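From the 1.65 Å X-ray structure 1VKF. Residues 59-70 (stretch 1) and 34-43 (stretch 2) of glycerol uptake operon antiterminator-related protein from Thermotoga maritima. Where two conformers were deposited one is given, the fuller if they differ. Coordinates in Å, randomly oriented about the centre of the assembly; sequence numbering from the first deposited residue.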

ATOM      1  N   VAL A  59       7.094   5.066  -5.375  1.00  7.28           N
ATOM      2  CA  VAL A  59       5.932   4.347  -5.902  1.00  6.75           C
ATOM      3  C   VAL A  59       5.951   2.875  -5.491  1.00  9.24           C
ATOM      4  O   VAL A  59       6.895   2.154  -5.790  1.00  9.65           O
ATOM      5  CB  VAL A  59       5.802   4.451  -7.452  1.00  8.32           C
ATOM      6  CG1 VAL A  59       4.518   3.792  -7.936  1.00 10.71           C
ATOM      7  CG2 VAL A  59       5.858   5.869  -7.907  1.00 10.14           C
ATOM      8  N   PHE A  60       4.901   2.462  -4.779  1.00  6.68           N
ATOM      9  CA  PHE A  60       4.618   1.071  -4.506  1.00  8.43           C
ATOM     10  C   PHE A  60       3.485   0.625  -5.436  1.00  9.99           C
ATOM     11  O   PHE A  60       2.546   1.388  -5.763  1.00 10.30           O
ATOM     12  CB  PHE A  60       4.251   0.841  -3.011  1.00  6.54           C
ATOM     13  CG  PHE A  60       5.404   0.867  -2.101  1.00  9.27           C
ATOM     14  CD1 PHE A  60       6.141   2.027  -1.905  1.00 12.38           C
ATOM     15  CD2 PHE A  60       5.724  -0.266  -1.455  1.00  5.83           C
ATOM     16  CE1 PHE A  60       7.231   2.016  -1.050  1.00 14.37           C
ATOM     17  CE2 PHE A  60       6.823  -0.292  -0.553  1.00  6.21           C
ATOM     18  CZ  PHE A  60       7.565   0.846  -0.399  1.00 10.07           C
ATOM     19  N   VAL A  61       3.649  -0.571  -5.995  1.00  8.03           N
ATOM     20  CA  VAL A  61       2.709  -1.094  -6.954  1.00  5.70           C
ATOM     21  C   VAL A  61       1.953  -2.256  -6.320  1.00  7.92           C
ATOM     22  O   VAL A  61       2.564  -3.164  -5.781  1.00  9.82           O
ATOM     23  CB  VAL A  61       3.427  -1.649  -8.201  1.00  5.59           C
ATOM     24  CG1 VAL A  61       2.465  -2.337  -9.142  1.00  8.92           C
ATOM     25  CG2 VAL A  61       4.102  -0.500  -8.907  1.00 10.37           C
ATOM     26  N   ASP A  62       0.640  -2.248  -6.412  1.00  7.96           N
ATOM     27  CA  ASP A  62      -0.161  -3.414  -5.981  1.00  9.23           C
ATOM     28  C   ASP A  62      -0.082  -4.469  -7.064  1.00  8.07           C
ATOM     29  O   ASP A  62      -0.772  -4.405  -8.075  1.00  8.34           O
ATOM     30  CB  ASP A  62      -1.622  -3.052  -5.746  1.00  9.74           C
ATOM     31  CG  ASP A  62      -2.406  -4.221  -5.168  1.00 14.26           C
ATOM     32  OD1 ASP A  62      -1.971  -5.372  -5.331  1.00 10.82           O
ATOM     33  OD2 ASP A  62      -3.482  -4.084  -4.540  1.00 19.14           O
HETATM   34  N   MSE A  63       0.830  -5.392  -6.879  1.00  8.67           N
HETATM   35  CA  MSE A  63       1.177  -6.378  -7.875  1.00  8.64           C
HETATM   36  C   MSE A  63      -0.008  -7.321  -8.129  1.00 12.62           C
HETATM   37  O   MSE A  63      -0.162  -7.883  -9.225  1.00 12.25           O
HETATM   38  CB  MSE A  63       2.462  -7.081  -7.513  1.00 12.17           C
HETATM   39  CG  MSE A  63       2.322  -7.974  -6.349  1.00  7.32           C
HETATM   40 SE   MSE A  63       3.982  -8.926  -5.967  1.00 15.29          SE
HETATM   41  CE  MSE A  63       3.872 -10.274  -7.486  1.00 18.11           C
ATOM     42  N   ASP A  64      -0.928  -7.399  -7.165  1.00  9.29           N
ATOM     43  CA  ASP A  64      -2.080  -8.272  -7.347  1.00 10.41           C
ATOM     44  C   ASP A  64      -3.083  -7.741  -8.350  1.00 11.38           C
ATOM     45  O   ASP A  64      -3.961  -8.499  -8.778  1.00 13.54           O
ATOM     46  CB  ASP A  64      -2.842  -8.442  -6.025  1.00 10.55           C
ATOM     47  CG  ASP A  64      -2.013  -8.960  -4.890  1.00 11.87           C
ATOM     48  OD1 ASP A  64      -0.935  -9.569  -5.066  1.00  9.99           O
ATOM     49  OD2 ASP A  64      -2.452  -8.838  -3.705  1.00 12.74           O
ATOM     50  N   PHE A  65      -2.978  -6.464  -8.728  0.50  8.12           N
ATOM     51  CA  PHE A  65      -3.931  -5.853  -9.648  0.50  9.96           C
ATOM     52  C   PHE A  65      -3.285  -5.324 -10.940  0.50  9.12           C
ATOM     53  O   PHE A  65      -3.890  -4.527 -11.666  0.50 10.54           O
ATOM     54  CB  PHE A  65      -4.744  -4.791  -8.896  0.50 11.67           C
ATOM     55  CG  PHE A  65      -5.685  -5.387  -7.872  0.50 17.02           C
ATOM     56  CD1 PHE A  65      -6.989  -5.727  -8.211  0.50 26.17           C
ATOM     57  CD2 PHE A  65      -5.235  -5.692  -6.604  0.50 20.41           C
ATOM     58  CE1 PHE A  65      -7.840  -6.314  -7.259  0.50 24.80           C
ATOM     59  CE2 PHE A  65      -6.051  -6.261  -5.659  0.50 21.31           C
ATOM     60  CZ  PHE A  65      -7.368  -6.585  -5.988  0.50 17.80           C
ATOM     61  N   VAL A  66      -2.080  -5.818 -11.255  1.00 10.07           N
ATOM     62  CA  VAL A  66      -1.424  -5.520 -12.532  1.00  7.04           C
ATOM     63  C   VAL A  66      -1.965  -6.597 -13.491  1.00  9.98           C
ATOM     64  O   VAL A  66      -1.626  -7.806 -13.353  1.00  9.04           O
ATOM     65  CB  VAL A  66       0.109  -5.620 -12.430  1.00  8.30           C
ATOM     66  CG1 VAL A  66       0.758  -5.409 -13.775  1.00  9.35           C
ATOM     67  CG2 VAL A  66       0.686  -4.639 -11.389  1.00  9.66           C
ATOM     68  N   ASN A  67      -2.901  -6.192 -14.341  1.00  8.49           N
ATOM     69  CA  ASN A  67      -3.530  -7.102 -15.283  1.00  8.39           C
ATOM     70  C   ASN A  67      -2.495  -7.790 -16.157  1.00  6.45           C
ATOM     71  O   ASN A  67      -1.635  -7.137 -16.763  1.00  7.05           O
ATOM     72  CB  ASN A  67      -4.486  -6.400 -16.174  1.00  7.66           C
ATOM     73  CG  ASN A  67      -5.816  -6.044 -15.482  1.00 18.08           C
ATOM     74  OD1 ASN A  67      -6.107  -6.505 -14.395  1.00 28.33           O
ATOM     75  ND2 ASN A  67      -6.627  -5.269 -16.163  1.00 30.03           N
ATOM     76  N   GLY A  68      -2.602  -9.118 -16.251  1.00  7.83           N
ATOM     77  CA  GLY A  68      -1.606  -9.893 -16.970  1.00  6.45           C
ATOM     78  C   GLY A  68      -0.445 -10.453 -16.151  1.00  7.24           C
ATOM     79  O   GLY A  68       0.257 -11.305 -16.680  1.00  8.31           O
ATOM     80  N   LEU A  69      -0.198  -9.961 -14.929  1.00  8.51           N
ATOM     81  CA  LEU A  69       0.878 -10.389 -14.080  1.00  7.79           C
ATOM     82  C   LEU A  69       0.395 -11.542 -13.215  1.00  9.14           C
ATOM     83  O   LEU A  69      -0.755 -11.525 -12.698  1.00 10.25           O
ATOM     84  CB  LEU A  69       1.380  -9.228 -13.154  1.00  7.54           C
ATOM     85  CG  LEU A  69       2.724  -9.373 -12.448  1.00  7.81           C
ATOM     86  CD1 LEU A  69       3.832  -9.514 -13.370  1.00  7.86           C
ATOM     87  CD2 LEU A  69       2.921  -8.155 -11.545  1.00  8.59           C
ATOM     88  N   GLY A  70       1.310 -12.457 -12.948  1.00  8.41           N
ATOM     89  CA  GLY A  70       1.066 -13.577 -12.030  1.00 10.96           C
ATOM     90  C   GLY A  70       1.685 -13.338 -10.642  1.00 11.99           C
ATOM     91  O   GLY A  70       1.926 -12.220 -10.203  1.00 10.08           O
TER
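Stretch 2, residues 34-43: VVFLLKSDIL

Stretch 2 lies beside stretch 1 as a parallel neighbour in a β-sheet, in two short ladders separated by loops. In the first ladder, strand 34-37 runs along strand 59-62 with an angle of 17° between their N-to-C directions, a signed crossing angle of -17°, and a closest axial approach of 4.7 Å. The register is read from CA-CA separations: Val35 faces Val59 at 4.8 Å, Phe36 faces Phe60 at 4.9 Å, and Leu37 faces Val61 at 4.9 Å. All these residues have extended φ/ψ values, from -125/121 at Val59 to -88/110 at Leu37.

Hydrogen bonds confirm the parallel pairing, because Phe60 bonds to the residues before and after its partner Phe36. Phe60 N donates to Val35 O at 3.0 Å, and Phe60 O accepts from Leu37 N at 2.8 Å. Asp62 N then donates to Leu37 O at 3.0 Å with a nearly straight N-H...O angle of 175°. Val35 O, which accepts the bond from Phe60 N, also receives Val59 CA at 3.3 Å in a CA-H...O contact.

The ladder is interrupted where stretch 1 enters the 3-10 segment 63-64. Within that bend Phe65 N donates to Asp62 O at 3.1 Å, and Asp64 N to the side-chain atom Asp62 OD1 at 2.9 Å. Stretch 2 passes through Leu38 and Lys39 over the same interval, so the register shifts by two residues. The second ladder pairs Ser40 with Val66 (CA-CA 4.6 Å) and Asp41 with Asn67 (CA-CA 4.2 Å). Its entry is loose, with a weak bond from Ser40 N to Phe65 O at 3.5 Å, but Asn67 makes the same two-sided pattern as Phe60: Asn67 N donates to Ser40 O at 2.9 Å and Asn67 O accepts from Ile42 N at 2.9 Å. A type II turn from Val66 to Leu69 begins within this ladder and carries stretch 1 out of it, closed by Leu69 N to Val66 O at 3.0 Å. Gly68 adopts φ/ψ of 93/-16, where a CB would be jammed against the preceding carbonyl O and would lie 2.9 Å from Ile42 CG2.

Side chains alternate between the sheet faces. Val59, Val61, Val35 and Leu37 share one, where Val59 CG1 lies 4.3 Å from Leu37 CB and Val61 CG2 lies 4.4 Å from Leu37 CD2. Phe60 and Phe36 occupy the other. Phe60 CB is 3.7 Å from Phe36 CD1, while the ring centroids are 5.9 Å apart with planes at 55°, an oblique arrangement. Leu38 CB points away, yet its end returns to place Leu38 CD2 4.1 Å from Asp62 CB. Beyond the second ladder, Ile42 CD1 reaches Leu69 CD1 at 4.3 Å.

Two waters extend the contact. Water 1 donates to Leu38 O at 2.7 Å and Asp62 OD2 at 3.1 Å; water 2 accepts from Lys39 NZ at 3.0 Å and Asn67 ND2 at 3.1 Å. Altogether the contact buries 760 Å², both sides summed.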

ATOM      1  N   VAL A  34       4.505   9.908  -1.609  1.00  6.70           N
ATOM      2  CA  VAL A  34       4.390   8.474  -1.823  1.00  6.12           C
ATOM      3  C   VAL A  34       3.110   8.179  -2.629  1.00  7.19           C
ATOM      4  O   VAL A  34       2.012   8.666  -2.301  1.00  9.53           O
ATOM      5  CB  VAL A  34       4.398   7.683  -0.543  1.00  8.61           C
ATOM      6  CG1 VAL A  34       4.298   6.168  -0.806  1.00 11.95           C
ATOM      7  CG2 VAL A  34       5.687   7.977   0.222  1.00 11.17           C
ATOM      8  N   VAL A  35       3.233   7.290  -3.608  1.00  7.38           N
ATOM      9  CA  VAL A  35       2.115   6.912  -4.443  1.00  7.55           C
ATOM     10  C   VAL A  35       1.959   5.397  -4.364  1.00 10.02           C
ATOM     11  O   VAL A  35       2.940   4.674  -4.528  1.00  7.24           O
ATOM     12  CB  VAL A  35       2.318   7.314  -5.944  1.00  8.23           C
ATOM     13  CG1 VAL A  35       1.246   6.721  -6.843  1.00 13.72           C
ATOM     14  CG2 VAL A  35       2.273   8.817  -6.131  1.00 11.14           C
ATOM     15  N   PHE A  36       0.715   4.943  -4.158  1.00  8.78           N
ATOM     16  CA  PHE A  36       0.369   3.543  -4.330  1.00  7.06           C
ATOM     17  C   PHE A  36      -0.368   3.389  -5.626  1.00  8.03           C
ATOM     18  O   PHE A  36      -1.458   3.928  -5.778  1.00  8.96           O
ATOM     19  CB  PHE A  36      -0.494   3.062  -3.155  1.00  8.91           C
ATOM     20  CG  PHE A  36       0.239   2.822  -1.893  1.00  7.96           C
ATOM     21  CD1 PHE A  36       1.578   3.080  -1.751  1.00  8.72           C
ATOM     22  CD2 PHE A  36      -0.462   2.371  -0.780  1.00 11.30           C
ATOM     23  CE1 PHE A  36       2.218   2.781  -0.565  1.00  8.70           C
ATOM     24  CE2 PHE A  36       0.172   2.105   0.398  1.00 13.44           C
ATOM     25  CZ  PHE A  36       1.499   2.322   0.508  1.00 11.71           C
ATOM     26  N   LEU A  37       0.232   2.721  -6.615  1.00  7.73           N
ATOM     27  CA  LEU A  37      -0.427   2.506  -7.919  1.00  5.29           C
ATOM     28  C   LEU A  37      -1.227   1.225  -7.813  1.00  8.50           C
ATOM     29  O   LEU A  37      -0.685   0.125  -7.665  1.00  8.22           O
ATOM     30  CB  LEU A  37       0.633   2.364  -9.010  1.00  5.61           C
ATOM     31  CG  LEU A  37       0.121   2.110 -10.406  1.00  9.03           C
ATOM     32  CD1 LEU A  37      -0.829   3.170 -10.874  1.00 12.04           C
ATOM     33  CD2 LEU A  37       1.314   1.932 -11.343  1.00 10.44           C
ATOM     34  N   LEU A  38      -2.548   1.355  -7.808  1.00  7.57           N
ATOM     35  CA  LEU A  38      -3.406   0.255  -7.424  1.00  8.81           C
ATOM     36  C   LEU A  38      -3.964  -0.553  -8.588  1.00 10.01           C
ATOM     37  O   LEU A  38      -4.556  -1.622  -8.351  1.00 12.12           O
ATOM     38  CB  LEU A  38      -4.560   0.771  -6.573  1.00 11.46           C
ATOM     39  CG  LEU A  38      -4.089   1.412  -5.257  1.00 10.60           C
ATOM     40  CD1 LEU A  38      -5.322   1.796  -4.471  1.00 19.59           C
ATOM     41  CD2 LEU A  38      -3.206   0.492  -4.426  1.00 12.20           C
ATOM     42  N   LYS A  39      -3.736  -0.087  -9.805  1.00 11.30           N
ATOM     43  CA  LYS A  39      -4.064  -0.860 -10.995  1.00 12.86           C
ATOM     44  C   LYS A  39      -3.134  -0.478 -12.129  1.00 11.00           C
ATOM     45  O   LYS A  39      -2.811   0.692 -12.346  1.00  8.95           O
ATOM     46  CB  LYS A  39      -5.523  -0.574 -11.409  1.00 15.25           C
ATOM     47  CG  LYS A  39      -6.051  -1.409 -12.592  1.00 20.69           C
ATOM     48  CD  LYS A  39      -7.495  -1.020 -12.978  1.00 30.01           C
ATOM     49  CE  LYS A  39      -8.003  -1.955 -14.061  1.00 32.64           C
ATOM     50  NZ  LYS A  39      -9.453  -1.784 -14.291  1.00 41.45           N
ATOM     51  N   SER A  40      -2.731  -1.473 -12.892  1.00  8.86           N
ATOM     52  CA  SER A  40      -1.985  -1.227 -14.107  1.00  8.10           C
ATOM     53  C   SER A  40      -2.128  -2.484 -14.954  1.00  8.22           C
ATOM     54  O   SER A  40      -3.016  -3.308 -14.716  1.00  7.87           O
ATOM     55  CB  SER A  40      -0.478  -0.893 -13.787  1.00  8.21           C
ATOM     56  OG  SER A  40       0.261  -0.579 -14.973  1.00  8.98           O
ATOM     57  N   ASP A  41      -1.210  -2.669 -15.885  1.00  8.89           N
ATOM     58  CA  ASP A  41      -1.154  -3.909 -16.691  1.00  8.53           C
ATOM     59  C   ASP A  41       0.303  -4.143 -17.091  1.00  9.55           C
ATOM     60  O   ASP A  41       1.134  -3.234 -17.069  1.00  7.28           O
ATOM     61  CB  ASP A  41      -2.161  -3.922 -17.852  1.00  9.52           C
ATOM     62  CG  ASP A  41      -1.839  -2.951 -18.967  1.00 15.21           C
ATOM     63  OD1 ASP A  41      -0.807  -3.094 -19.647  1.00 11.74           O
ATOM     64  OD2 ASP A  41      -2.614  -2.043 -19.224  1.00 22.75           O
ATOM     65  N   ILE A  42       0.564  -5.363 -17.506  0.50  8.31           N
ATOM     66  CA  ILE A  42       1.905  -5.797 -17.731  0.50  8.94           C
ATOM     67  C   ILE A  42       2.569  -5.094 -18.924  0.50  8.29           C
ATOM     68  O   ILE A  42       3.793  -4.916 -18.930  0.50 10.48           O
ATOM     69  CB  ILE A  42       1.889  -7.331 -17.879  0.50 11.49           C
ATOM     70  CG1 ILE A  42       3.275  -7.885 -17.693  0.50  9.24           C
ATOM     71  CG2 ILE A  42       1.333  -7.738 -19.237  0.50  8.96           C
ATOM     72  CD1 ILE A  42       3.264  -9.420 -17.602  0.50  9.84           C
ATOM     73  N   LEU A  43       1.762  -4.630 -19.871  1.00  8.46           N
ATOM     74  CA  LEU A  43       2.262  -4.017 -21.098  1.00  6.40           C
ATOM     75  C   LEU A  43       2.636  -2.587 -20.769  1.00  6.38           C
ATOM     76  O   LEU A  43       3.476  -2.031 -21.467  1.00  9.21           O
ATOM     77  CB  LEU A  43       1.165  -4.030 -22.169  1.00  6.29           C
ATOM     78  CG  LEU A  43       0.690  -5.461 -22.582  1.00  7.81           C
ATOM     79  CD1 LEU A  43      -0.506  -5.432 -23.567  1.00 14.09           C
ATOM     80  CD2 LEU A  43       1.839  -6.105 -23.220  1.00 16.95           C
TER
HETATM   81  O   HOH W   1      -5.663  -2.493  -6.016  1.00 28.73           O
HETATM   82  O   HOH W   2      -9.576  -4.296 -15.903  1.00 52.98           O